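Local coordinates for octenoyl-CoA reductase/carboxylase (Streptomyces sp., PDB 4A10), which probably catalyses the NADPH-dependent reductive carboxylation of 2-octenoyl-CoA, at residues H136-P141 / L185-H190; A71-Y76 / G114-G119; D45-L50 / E392-C397; H143-E148 / G158-A163. All coordinates share one frame; numbering follows the deposited sequence.

Contact 1: H136-P141 / L185-H190; sequences HVIVHP and LPKPAH
Lys187 starts its side chain with CG opposite the backbone N (chi1 -168°), which lays CG against CD1 of Ile138 at 3.5 Å, the two chains crossing at about a right angle. Ile138 brings that methyl over by a bend at chi2 (80°), and the same CD1 also rests on CD of Pro188, 4.0 Å away. On the other branch, Ile138 CG2 packs against Leu185 CB, and Leu185 CD1 reaches the His140 ring near CD2. The backbones pair antiparallel. Ile138 and Leu185 form a hydrogen-bonded pair, with Ile138 N to Leu185 O at 2.7 Å and Leu185 N to Ile138 O at 2.9 Å. Next to it, Val137 and Pro186 make a non-hydrogen-bonded pair, and Val137 CA sits 3.2 Å from Leu185 O in a CH...O contact. Lys187 N then returns to His136 O at 3.1 Å, nearly straight at the hydrogen but from well above the carbonyl plane. The end of Lys187 turns away: NZ has four acceptors round it, Gly421 O, Leu191 O, Pro188 O and a water that also meets His136 ND1 in the plane of the imidazole, 2.9 Å away. They outnumber its three hydrogens, so not all can be served fully at once, but together they would hold the ammonium in place. Strand 184-186 thus borders 136-139, which also pairs with strand 117-124 in the GroES-like domain; helix 193-197 covers Ile138 and Lys187, while helix 365-376 lies against Leu185, and His140 NE2 and His365 ND1 are hydrogen-bonded.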
loop_
_atom_site.group_PDB
_atom_site.type_symbol
_atom_site.label_atom_id
_atom_site.label_comp_id
_atom_site.label_asym_id
_atom_site.label_seq_id
_atom_site.Cartn_x
_atom_site.Cartn_y
_atom_site.Cartn_z
ATOM N N HIS B 136 -21.342 13.662 -26.579
ATOM C CA HIS B 136 -22.134 13.310 -25.410
ATOM C C HIS B 136 -21.231 13.054 -24.210
ATOM O O HIS B 136 -20.308 12.234 -24.270
ATOM C CB HIS B 136 -22.996 12.080 -25.714
ATOM C CG HIS B 136 -24.082 12.347 -26.717
ATOM N ND1 HIS B 136 -25.114 11.463 -26.955
ATOM C CD2 HIS B 136 -24.300 13.412 -27.529
ATOM C CE1 HIS B 136 -25.922 11.979 -27.872
ATOM N NE2 HIS B 136 -25.443 13.155 -28.242
ATOM N N VAL B 137 -21.509 13.780 -23.130
ATOM C CA VAL B 137 -20.664 13.774 -21.945
ATOM C C VAL B 137 -21.428 13.553 -20.646
ATOM O O VAL B 137 -22.644 13.735 -20.568
ATOM C CB VAL B 137 -19.835 15.092 -21.798
ATOM C CG1 VAL B 137 -18.851 15.250 -22.942
ATOM C CG2 VAL B 137 -20.743 16.316 -21.709
ATOM N N ILE B 138 -20.661 13.166 -19.639
ATOM C CA ILE B 138 -21.065 13.172 -18.266
ATOM C C ILE B 138 -20.091 14.131 -17.579
ATOM O O ILE B 138 -18.930 14.302 -18.021
ATOM C CB ILE B 138 -21.039 11.713 -17.728
ATOM C CG1 ILE B 138 -22.433 11.259 -17.365
ATOM C CG2 ILE B 138 -19.936 11.422 -16.685
ATOM C CD1 ILE B 138 -23.168 10.855 -18.589
ATOM N N VAL B 139 -20.582 14.817 -16.550
ATOM C CA VAL B 139 -19.757 15.744 -15.818
ATOM C C VAL B 139 -19.753 15.283 -14.397
ATOM O O VAL B 139 -20.813 15.083 -13.815
ATOM C CB VAL B 139 -20.280 17.197 -15.843
ATOM C CG1 VAL B 139 -19.347 18.084 -15.026
ATOM C CG2 VAL B 139 -20.398 17.726 -17.272
ATOM N N HIS B 140 -18.548 15.109 -13.857
ATOM C CA HIS B 140 -18.383 14.808 -12.447
ATOM C C HIS B 140 -17.879 16.044 -11.637
ATOM O O HIS B 140 -17.368 17.011 -12.217
ATOM C CB HIS B 140 -17.494 13.563 -12.269
ATOM C CG HIS B 140 -16.050 13.800 -12.578
ATOM N ND1 HIS B 140 -15.215 14.502 -11.734
ATOM C CD2 HIS B 140 -15.286 13.417 -13.629
ATOM C CE1 HIS B 140 -14.002 14.549 -12.252
ATOM N NE2 HIS B 140 -14.014 13.887 -13.396
ATOM N N PRO B 141 -18.051 16.029 -10.307
ATOM C CA PRO B 141 -17.832 17.278 -9.528
ATOM C C PRO B 141 -16.412 17.770 -9.218
ATOM O O PRO B 141 -16.282 18.900 -8.750
ATOM C CB PRO B 141 -18.570 17.021 -8.206
ATOM C CG PRO B 141 -18.878 15.571 -8.184
ATOM C CD PRO B 141 -18.912 15.074 -9.580
ATOM N N LEU B 185 -16.412 13.181 -18.983
ATOM C CA LEU B 185 -16.215 11.811 -19.460
ATOM C C LEU B 185 -17.278 11.473 -20.495
ATOM O O LEU B 185 -18.358 12.071 -20.464
ATOM C CB LEU B 185 -16.230 10.807 -18.287
ATOM C CG LEU B 185 -15.062 10.856 -17.292
ATOM C CD1 LEU B 185 -15.428 10.121 -15.989
ATOM C CD2 LEU B 185 -13.762 10.282 -17.907
ATOM N N PRO B 186 -16.985 10.508 -21.401
ATOM C CA PRO B 186 -17.978 10.050 -22.391
ATOM C C PRO B 186 -19.206 9.476 -21.723
ATOM O O PRO B 186 -19.074 8.648 -20.794
ATOM C CB PRO B 186 -17.264 8.933 -23.167
ATOM C CG PRO B 186 -15.874 8.840 -22.649
ATOM C CD PRO B 186 -15.661 9.866 -21.567
ATOM N N LYS B 187 -20.385 9.926 -22.164
ATOM C CA LYS B 187 -21.662 9.325 -21.738
ATOM C C LYS B 187 -21.706 7.824 -22.123
ATOM O O LYS B 187 -21.399 7.487 -23.268
ATOM C CB LYS B 187 -22.852 10.069 -22.373
ATOM C CG LYS B 187 -24.223 9.711 -21.776
ATOM C CD LYS B 187 -25.387 10.280 -22.594
ATOM C CE LYS B 187 -26.585 9.316 -22.662
ATOM N NZ LYS B 187 -26.341 8.176 -23.631
ATOM N N PRO B 188 -22.051 6.928 -21.172
ATOM C CA PRO B 188 -22.422 5.529 -21.482
ATOM C C PRO B 188 -23.547 5.485 -22.508
ATOM O O PRO B 188 -24.678 5.888 -22.196
ATOM C CB PRO B 188 -22.987 5.024 -20.156
ATOM C CG PRO B 188 -22.309 5.807 -19.141
ATOM C CD PRO B 188 -22.055 7.164 -19.717
ATOM N N ALA B 189 -23.252 5.010 -23.713
ATOM C CA ALA B 189 -24.199 5.112 -24.836
ATOM C C ALA B 189 -25.612 4.526 -24.597
ATOM O O ALA B 189 -26.600 5.085 -25.091
ATOM C CB ALA B 189 -23.578 4.556 -26.125
ATOM N N HIS B 190 -25.708 3.447 -23.816
ATOM C CA HIS B 190 -26.975 2.743 -23.617
ATOM C C HIS B 190 -27.952 3.403 -22.634
ATOM O O HIS B 190 -29.119 2.990 -22.555
ATOM C CB HIS B 190 -26.728 1.284 -23.212
ATOM C CG HIS B 190 -26.126 1.127 -21.847
ATOM N ND1 HIS B 190 -24.830 1.495 -21.558
ATOM C CD2 HIS B 190 -26.638 0.633 -20.694
ATOM C CE1 HIS B 190 -24.569 1.231 -20.291
ATOM N NE2 HIS B 190 -25.652 0.711 -19.744
HETATM O O HOH W 1 -24.828 8.766 -25.922
#

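Contact 2: A71-Y76 / G114-G119; sequences ASSINY and GSDCSG
The amide of Asn75 and the carboxylate of Asp116 are turned 50° against each other, their side chains crossing at about a right angle, and ND2 of Asn75 stands 3.7 Å from OD2 of Asp116, too far for a bond. Ser73 OG lies 3.5 Å from the same OD2; its bond is to Lys408 NZ. The other carboxylate oxygen, OD1, accepts from Leu201 N, which fixes the carboxylate from helix 200-210. A real side-chain bond is made by Ser72, whose OG, opposite the backbone N (chi1 -176°), reaches Asp116 O at 2.7 Å from above the carbonyl plane. It takes over from regular strand pairing where the two chains begin to part. Up to that point strands 64-73 and 117-124 are antiparallel neighbours in the mixed sheet of the GroES-like domain, and their parts 71-73 and 117-119 run at 175° to each other. Ala71 and Ser118 are a hydrogen-bonded pair: Ser118 N meets Ala71 O at 2.9 Å, whereas the return bond from Ala71 N to Ser118 O is weak at 3.3 Å. Next to them the backbones of Ser72 and Cys117 come close, CA to CA 4.1 Å, and Cys117 CB sits 3.3 Å from Ala71 O. Ala71 CB and Ser118 OG share one face of the sheet, covered by helix 193-197, where the hydroxyl is bonded to Trp193 O. Strand 64-73 also pairs with strand 408-412, through the backbones of Ser72 and Val411.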
loop_
_atom_site.group_PDB
_atom_site.type_symbol
_atom_site.label_atom_id
_atom_site.label_comp_id
_atom_site.label_asym_id
_atom_site.label_seq_id
_atom_site.Cartn_x
_atom_site.Cartn_y
_atom_site.Cartn_z
ATOM N N ALA B 71 -29.738 16.633 -18.512
ATOM C CA ALA B 71 -30.266 16.222 -17.217
ATOM C C ALA B 71 -29.184 16.376 -16.157
ATOM O O ALA B 71 -27.982 16.334 -16.458
ATOM C CB ALA B 71 -30.767 14.762 -17.251
ATOM N N SER B 72 -29.645 16.525 -14.924
ATOM C CA SER B 72 -28.821 16.637 -13.741
ATOM C C SER B 72 -29.525 15.837 -12.641
ATOM O O SER B 72 -30.371 15.017 -12.934
ATOM C CB SER B 72 -28.663 18.109 -13.350
ATOM O OG SER B 72 -27.790 18.242 -12.243
ATOM N N SER B 73 -29.155 16.052 -11.387
ATOM C CA SER B 73 -29.691 15.254 -10.304
ATOM C C SER B 73 -29.625 16.093 -9.037
ATOM O O SER B 73 -28.898 17.080 -8.991
ATOM C CB SER B 73 -28.866 13.964 -10.149
ATOM O OG SER B 73 -27.758 14.159 -9.265
ATOM N N ILE B 74 -30.385 15.708 -8.016
ATOM C CA ILE B 74 -30.286 16.375 -6.716
ATOM C C ILE B 74 -29.277 15.642 -5.863
ATOM O O ILE B 74 -29.278 14.403 -5.816
ATOM C CB ILE B 74 -31.637 16.429 -5.968
ATOM C CG1 ILE B 74 -32.704 17.145 -6.813
ATOM C CG2 ILE B 74 -31.475 17.096 -4.572
ATOM C CD1 ILE B 74 -32.297 18.528 -7.360
ATOM N N ASN B 75 -28.407 16.412 -5.212
ATOM C CA ASN B 75 -27.464 15.865 -4.260
ATOM C C ASN B 75 -27.627 16.564 -2.931
ATOM O O ASN B 75 -28.244 17.627 -2.848
ATOM C CB ASN B 75 -26.025 16.023 -4.763
ATOM C CG ASN B 75 -25.718 15.105 -5.917
ATOM O OD1 ASN B 75 -25.512 13.909 -5.728
ATOM N ND2 ASN B 75 -25.679 15.656 -7.128
ATOM N N TYR B 76 -27.073 15.978 -1.885
ATOM C CA TYR B 76 -27.169 16.620 -0.589
ATOM C C TYR B 76 -26.456 17.962 -0.523
ATOM O O TYR B 76 -26.934 18.855 0.145
ATOM C CB TYR B 76 -26.768 15.682 0.536
ATOM C CG TYR B 76 -27.964 14.903 1.037
ATOM C CD1 TYR B 76 -28.955 15.537 1.795
ATOM C CD2 TYR B 76 -28.121 13.544 0.741
ATOM C CE1 TYR B 76 -30.070 14.840 2.251
ATOM C CE2 TYR B 76 -29.246 12.820 1.206
ATOM C CZ TYR B 76 -30.212 13.481 1.963
ATOM O OH TYR B 76 -31.334 12.813 2.428
ATOM N N GLY B 114 -25.805 22.586 -8.618
ATOM C CA GLY B 114 -25.849 21.370 -9.413
ATOM C C GLY B 114 -24.444 20.837 -9.595
ATOM O O GLY B 114 -23.579 21.509 -10.159
ATOM N N SER B 115 -24.226 19.622 -9.111
ATOM C CA SER B 115 -22.888 19.062 -9.011
ATOM C C SER B 115 -22.644 17.841 -9.906
ATOM O O SER B 115 -21.539 17.278 -9.903
ATOM C CB SER B 115 -22.592 18.753 -7.549
ATOM O OG SER B 115 -22.529 19.960 -6.788
ATOM N N ASP B 116 -23.669 17.488 -10.687
ATOM C CA ASP B 116 -23.716 16.354 -11.613
ATOM C C ASP B 116 -24.419 16.762 -12.885
ATOM O O ASP B 116 -25.217 17.691 -12.877
ATOM C CB ASP B 116 -24.621 15.260 -11.033
ATOM C CG ASP B 116 -23.863 14.067 -10.596
ATOM O OD1 ASP B 116 -22.779 13.836 -11.168
ATOM O OD2 ASP B 116 -24.345 13.372 -9.687
ATOM N N CYS B 117 -24.174 16.046 -13.974
ATOM C CA CYS B 117 -25.008 16.209 -15.151
ATOM C C CYS B 117 -24.568 15.386 -16.341
ATOM O O CYS B 117 -23.455 14.858 -16.386
ATOM C CB CYS B 117 -25.152 17.699 -15.526
ATOM S SG CYS B 117 -23.936 18.275 -16.720
ATOM N N SER B 118 -25.469 15.278 -17.314
ATOM C CA SER B 118 -25.138 14.704 -18.597
ATOM C C SER B 118 -25.586 15.695 -19.641
ATOM O O SER B 118 -26.548 16.436 -19.427
ATOM C CB SER B 118 -25.810 13.339 -18.789
ATOM O OG SER B 118 -27.213 13.430 -18.807
ATOM N N GLY B 119 -24.891 15.724 -20.768
ATOM C CA GLY B 119 -25.220 16.689 -21.790
ATOM C C GLY B 119 -24.365 16.597 -23.028
ATOM O O GLY B 119 -23.705 15.593 -23.283
#

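Contact 3: D45-L50 / E392-C397; sequences DVRKSL and EAAEAC
Arg47, whose CG lies 3.6 Å from Ala394 O across the contact, grips Asp45 OD1 twice. Asp45 is the N-cap: its OD1 accepts the backbone N of Arg47 at 3.1 Å, from above the carboxylate plane, capping the short, weakly bonded helix 46-49. Arg47 NE bonds the same OD1 at 2.8 Å, on the syn lone pair and in the guanidinium plane. NH2 adds a salt bridge to Asp45 OD2 at 2.6 Å, and the guanidinium is thus held side-on, one nitrogen to each oxygen. The remaining nitrogen, NH1, points to the other segment and makes a long salt bridge to Glu395 OE1 at 3.6 Å. Glu395 starts its side chain away from the partner and bends at chi2 (79°), which returns the carboxylate alongside Arg47, its plane 39° from the guanidinium. Beside these charges the contact is apolar. Val46 CG1 presses on Cys397, 3.4 Å from CB, tighter than usual for two carbons, and as near to SG. Leu50 CD1 settles between Ala394 CB and Cys397 CB, each 3.9 Å away. The short helix 46-49 therefore lies against the start of helix 393-401, ahead of strand 51-56, while helix 76-83 covers Val46 and Leu50 and strand 24-31 touches Leu50. Val46 N is bonded to Gln401 OE1, a second polar tie between the two helices. The strong charge pairing is local, within 45-50, and the long link to Glu395 only extends it; adhesion across the contact probably rests mainly on Val46 and Leu50 packing on Ala394 and Cys397.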
loop_
_atom_site.group_PDB
_atom_site.type_symbol
_atom_site.label_atom_id
_atom_site.label_comp_id
_atom_site.label_asym_id
_atom_site.label_seq_id
_atom_site.Cartn_x
_atom_site.Cartn_y
_atom_site.Cartn_z
ATOM N N ASP B 45 -37.082 25.536 4.757
ATOM C CA ASP B 45 -37.711 24.969 3.564
ATOM C C ASP B 45 -36.952 25.442 2.324
ATOM O O ASP B 45 -36.917 26.629 2.003
ATOM C CB ASP B 45 -39.204 25.332 3.514
ATOM C CG ASP B 45 -39.971 24.662 2.355
ATOM O OD1 ASP B 45 -39.369 24.103 1.404
ATOM O OD2 ASP B 45 -41.223 24.724 2.399
ATOM N N VAL B 46 -36.348 24.474 1.647
ATOM C CA VAL B 46 -35.487 24.689 0.497
ATOM C C VAL B 46 -36.178 25.405 -0.682
ATOM O O VAL B 46 -35.540 26.142 -1.449
ATOM C CB VAL B 46 -34.859 23.328 0.117
ATOM C CG1 VAL B 46 -35.109 22.949 -1.325
ATOM C CG2 VAL B 46 -33.403 23.298 0.496
ATOM N N ARG B 47 -37.492 25.218 -0.778
ATOM C CA ARG B 47 -38.331 25.880 -1.784
ATOM C C ARG B 47 -38.484 27.396 -1.556
ATOM O O ARG B 47 -38.888 28.123 -2.464
ATOM C CB ARG B 47 -39.714 25.209 -1.848
ATOM C CG ARG B 47 -39.662 23.706 -2.154
ATOM C CD ARG B 47 -40.952 22.967 -1.796
ATOM N NE ARG B 47 -41.269 23.055 -0.366
ATOM C CZ ARG B 47 -42.294 22.448 0.224
ATOM N NH1 ARG B 47 -43.117 21.671 -0.476
ATOM N NH2 ARG B 47 -42.491 22.609 1.528
ATOM N N LYS B 48 -38.154 27.877 -0.361
ATOM C CA LYS B 48 -38.245 29.315 -0.088
ATOM C C LYS B 48 -37.098 30.113 -0.686
ATOM O O LYS B 48 -37.300 31.260 -1.105
ATOM C CB LYS B 48 -38.332 29.603 1.413
ATOM C CG LYS B 48 -39.513 28.930 2.098
ATOM C CD LYS B 48 -39.838 29.595 3.438
ATOM C CE LYS B 48 -41.114 29.024 4.014
ATOM N NZ LYS B 48 -42.135 28.846 2.940
ATOM N N SER B 49 -35.903 29.511 -0.692
ATOM C CA SER B 49 -34.677 30.161 -1.135
ATOM C C SER B 49 -34.352 29.951 -2.620
ATOM O O SER B 49 -33.706 30.801 -3.252
ATOM C CB SER B 49 -33.488 29.716 -0.261
ATOM O OG SER B 49 -33.286 28.304 -0.282
ATOM N N LEU B 50 -34.797 28.823 -3.170
ATOM C CA LEU B 50 -34.508 28.464 -4.558
ATOM C C LEU B 50 -35.233 29.343 -5.575
ATOM O O LEU B 50 -36.428 29.615 -5.442
ATOM C CB LEU B 50 -34.806 26.978 -4.811
ATOM C CG LEU B 50 -33.774 25.985 -4.251
ATOM C CD1 LEU B 50 -34.255 24.562 -4.403
ATOM C CD2 LEU B 50 -32.380 26.164 -4.905
ATOM N N GLU B 392 -39.709 22.065 -11.894
ATOM C CA GLU B 392 -40.052 21.521 -10.585
ATOM C C GLU B 392 -38.804 21.127 -9.757
ATOM O O GLU B 392 -38.901 20.333 -8.817
ATOM C CB GLU B 392 -40.999 20.324 -10.749
ATOM C CG GLU B 392 -42.324 20.643 -11.455
ATOM C CD GLU B 392 -43.180 19.392 -11.775
ATOM O OE1 GLU B 392 -43.101 18.377 -11.037
ATOM O OE2 GLU B 392 -43.949 19.434 -12.772
ATOM N N ALA B 393 -37.644 21.681 -10.101
ATOM C CA ALA B 393 -36.391 21.301 -9.431
ATOM C C ALA B 393 -36.364 21.666 -7.946
ATOM O O ALA B 393 -35.765 20.952 -7.139
ATOM C CB ALA B 393 -35.164 21.849 -10.171
ATOM N N ALA B 394 -37.048 22.740 -7.571
ATOM C CA ALA B 394 -37.174 23.077 -6.155
ATOM C C ALA B 394 -37.889 21.976 -5.341
ATOM O O ALA B 394 -37.489 21.665 -4.218
ATOM C CB ALA B 394 -37.862 24.419 -5.983
ATOM N N GLU B 395 -38.937 21.388 -5.909
ATOM C CA GLU B 395 -39.681 20.327 -5.208
ATOM C C GLU B 395 -38.870 19.017 -5.159
ATOM O O GLU B 395 -38.964 18.266 -4.200
ATOM C CB GLU B 395 -41.085 20.137 -5.813
ATOM C CG GLU B 395 -41.763 18.770 -5.553
ATOM C CD GLU B 395 -42.391 18.618 -4.161
ATOM O OE1 GLU B 395 -42.466 19.612 -3.395
ATOM O OE2 GLU B 395 -42.823 17.484 -3.836
ATOM N N ALA B 396 -38.061 18.759 -6.175
ATOM C CA ALA B 396 -37.154 17.605 -6.125
ATOM C C ALA B 396 -36.127 17.772 -4.998
ATOM O O ALA B 396 -35.822 16.823 -4.290
ATOM C CB ALA B 396 -36.454 17.406 -7.471
ATOM N N CYS B 397 -35.604 18.987 -4.837
ATOM C CA CYS B 397 -34.745 19.318 -3.702
ATOM C C CYS B 397 -35.408 19.101 -2.330
ATOM O O CYS B 397 -34.776 18.601 -1.400
ATOM C CB CYS B 397 -34.277 20.754 -3.812
ATOM S SG CYS B 397 -32.780 21.065 -2.889
#

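Contact 4: H143-E148 / G158-A163; sequences HVDEQE and GTEQRA
Glu148, His143 and Glu160 carry this contact, a two-stranded antiparallel ribbon (142-143 with 162-163) whose connecting loop folds back on itself. Glu148 ties the turn 145-148 to the backbone at 159-160. Its chain is extended beyond CG, and the carboxylate meets two successive backbone N-H groups: OE2 takes Thr159 N on its syn lone pair at 2.6 Å, and OE1 takes Glu160 N at 2.9 Å, nearly straight at the hydrogen but from above the carboxylate plane. The two N-H donors would help stabilise the negative charge of the carboxylate. Glu160 comes in alongside Asp145, CB to CB 3.6 Å, with the carboxylate planes 64° apart. Its chain bends at chi2 (-54°), which turns the carboxylate to Arg162, where OE1 receives NH1 in a salt bridge of 2.9 Å. Asp145 sends OD2 to Arg130 and Arg129 of a second subunit, and its OD1 accepts from Gln147 N on the anti lone pair, an Asx turn set within the type I turn 145-148. Gly158 O is bonded to Arg328 of a third subunit, so the ribbon lies at interfaces of the tetramer. Between turn and strands, Val144 CG1 rests on Gln161 CG. At the strand end His143 and Arg162 are a hydrogen-bonded pair, His143 N to Arg162 O and Arg162 N to His143 O, and His143 CB is 3.4 Å from Arg162 O. A water bridges the two segments: it donates to His143 O and to Glu160 O, the latter at 2.6 Å, and also meets His143 ND1 at 3.0 Å.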
loop_
_atom_site.group_PDB
_atom_site.type_symbol
_atom_site.label_atom_id
_atom_site.label_comp_id
_atom_site.label_asym_id
_atom_site.label_seq_id
_atom_site.Cartn_x
_atom_site.Cartn_y
_atom_site.Cartn_z
ATOM N N HIS B 143 -13.525 19.717 -9.475
ATOM C CA HIS B 143 -13.070 20.933 -10.143
ATOM C C HIS B 143 -11.721 21.272 -9.508
ATOM O O HIS B 143 -11.664 21.778 -8.382
ATOM C CB HIS B 143 -14.099 22.032 -9.856
ATOM C CG HIS B 143 -13.886 23.309 -10.615
ATOM N ND1 HIS B 143 -12.866 24.189 -10.328
ATOM C CD2 HIS B 143 -14.612 23.884 -11.603
ATOM C CE1 HIS B 143 -12.951 25.237 -11.130
ATOM N NE2 HIS B 143 -14.009 25.081 -11.907
ATOM N N VAL B 144 -10.642 20.964 -10.221
ATOM C CA VAL B 144 -9.316 20.946 -9.628
ATOM C C VAL B 144 -8.352 21.759 -10.465
ATOM O O VAL B 144 -8.621 22.058 -11.632
ATOM C CB VAL B 144 -8.750 19.482 -9.411
ATOM C CG1 VAL B 144 -9.768 18.554 -8.712
ATOM C CG2 VAL B 144 -8.255 18.849 -10.719
ATOM N N ASP B 145 -7.222 22.096 -9.844
ATOM C CA ASP B 145 -6.118 22.813 -10.474
ATOM C C ASP B 145 -5.015 21.837 -10.904
ATOM O O ASP B 145 -4.226 21.358 -10.088
ATOM C CB ASP B 145 -5.547 23.812 -9.468
ATOM C CG ASP B 145 -4.694 24.859 -10.104
ATOM O OD1 ASP B 145 -3.772 24.536 -10.882
ATOM O OD2 ASP B 145 -4.953 26.041 -9.808
ATOM N N GLU B 146 -4.940 21.601 -12.208
ATOM C CA GLU B 146 -3.991 20.676 -12.818
ATOM C C GLU B 146 -2.561 21.222 -12.838
ATOM O O GLU B 146 -1.625 20.541 -13.274
ATOM C CB GLU B 146 -4.449 20.386 -14.249
ATOM C CG GLU B 146 -5.912 19.926 -14.382
ATOM C CD GLU B 146 -6.935 21.065 -14.334
ATOM O OE1 GLU B 146 -6.572 22.231 -14.024
ATOM O OE2 GLU B 146 -8.132 20.784 -14.596
ATOM N N GLN B 147 -2.383 22.441 -12.343
ATOM C CA GLN B 147 -1.053 23.021 -12.228
ATOM C C GLN B 147 -0.375 22.746 -10.883
ATOM O O GLN B 147 0.859 22.778 -10.781
ATOM C CB GLN B 147 -1.119 24.518 -12.437
ATOM C CG GLN B 147 -0.720 24.975 -13.797
ATOM C CD GLN B 147 -0.599 26.498 -13.857
ATOM O OE1 GLN B 147 -1.433 27.152 -14.460
ATOM N NE2 GLN B 147 0.427 27.056 -13.200
ATOM N N GLU B 148 -1.197 22.538 -9.862
ATOM C CA GLU B 148 -0.784 22.197 -8.513
ATOM C C GLU B 148 -0.093 20.818 -8.455
ATOM O O GLU B 148 -0.614 19.849 -8.988
ATOM C CB GLU B 148 -2.048 22.141 -7.640
ATOM C CG GLU B 148 -2.033 23.014 -6.413
ATOM C CD GLU B 148 -3.105 22.623 -5.392
ATOM O OE1 GLU B 148 -4.292 22.482 -5.762
ATOM O OE2 GLU B 148 -2.751 22.449 -4.207
ATOM N N GLY B 158 -5.297 18.243 -3.944
ATOM C CA GLY B 158 -4.886 19.624 -4.214
ATOM C C GLY B 158 -5.555 20.589 -3.263
ATOM O O GLY B 158 -6.663 20.342 -2.818
ATOM N N THR B 159 -4.873 21.678 -2.921
ATOM C CA THR B 159 -5.493 22.744 -2.130
ATOM C C THR B 159 -6.633 23.452 -2.888
ATOM O O THR B 159 -7.616 23.866 -2.277
ATOM C CB THR B 159 -4.432 23.729 -1.572
ATOM O OG1 THR B 159 -3.859 23.154 -0.391
ATOM C CG2 THR B 159 -5.036 25.072 -1.197
ATOM N N GLU B 160 -6.529 23.541 -4.213
ATOM C CA GLU B 160 -7.575 24.187 -5.012
ATOM C C GLU B 160 -8.745 23.274 -5.387
ATOM O O GLU B 160 -9.684 23.712 -6.056
ATOM C CB GLU B 160 -6.976 24.832 -6.271
ATOM C CG GLU B 160 -5.876 25.888 -6.001
ATOM C CD GLU B 160 -6.316 26.990 -5.037
ATOM O OE1 GLU B 160 -7.516 27.350 -5.018
ATOM O OE2 GLU B 160 -5.453 27.487 -4.283
ATOM N N GLN B 161 -8.715 22.021 -4.939
ATOM C CA GLN B 161 -9.804 21.075 -5.250
ATOM C C GLN B 161 -11.150 21.607 -4.734
ATOM O O GLN B 161 -11.274 22.033 -3.588
ATOM C CB GLN B 161 -9.475 19.662 -4.722
ATOM C CG GLN B 161 -10.602 18.628 -4.875
ATOM C CD GLN B 161 -11.651 18.747 -3.792
ATOM O OE1 GLN B 161 -12.829 18.981 -4.076
ATOM N NE2 GLN B 161 -11.228 18.606 -2.533
ATOM N N ARG B 162 -12.150 21.596 -5.598
ATOM C CA ARG B 162 -13.485 22.105 -5.248
ATOM C C ARG B 162 -14.583 21.223 -5.812
ATOM O O ARG B 162 -14.373 20.546 -6.803
ATOM C CB ARG B 162 -13.657 23.537 -5.762
ATOM C CG ARG B 162 -12.983 24.571 -4.888
ATOM C CD ARG B 162 -13.081 26.003 -5.475
ATOM N NE ARG B 162 -12.418 26.959 -4.592
ATOM C CZ ARG B 162 -11.118 27.257 -4.633
ATOM N NH1 ARG B 162 -10.320 26.684 -5.527
ATOM N NH2 ARG B 162 -10.608 28.129 -3.783
ATOM N N ALA B 163 -15.749 21.232 -5.167
ATOM C CA ALA B 163 -16.923 20.572 -5.696
ATOM C C ALA B 163 -17.652 21.531 -6.641
ATOM O O ALA B 163 -18.021 22.636 -6.237
ATOM C CB ALA B 163 -17.840 20.109 -4.548
HETATM O O HOH W 2 -11.047 24.675 -8.038
#

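How the contacts relate
Contacts 1 and 2 are neighbours in one sheet, centres 12 Å apart: Val137 N and Val139 N probably bond to Gly119 O and Cys117 O, so strands 64-73, 117-124, 136-139 and 184-186 follow in order. Contact 4 adjoins contact 1 in sequence and is nested within its loop, yet lies 21 Å off by centres. Contact 3 spans all the others along the chain and touches contact 2, with Ile74 CG1 3.8 Å from Ala396 CB. Several approach the NADP-binding residues; measured between side chains, Gln161 is about 4 Å from His361, Asn75 about 7 Å from Gly232, Val46 about 8 Å from Trp80 and His140 about 9 Å from Thr205.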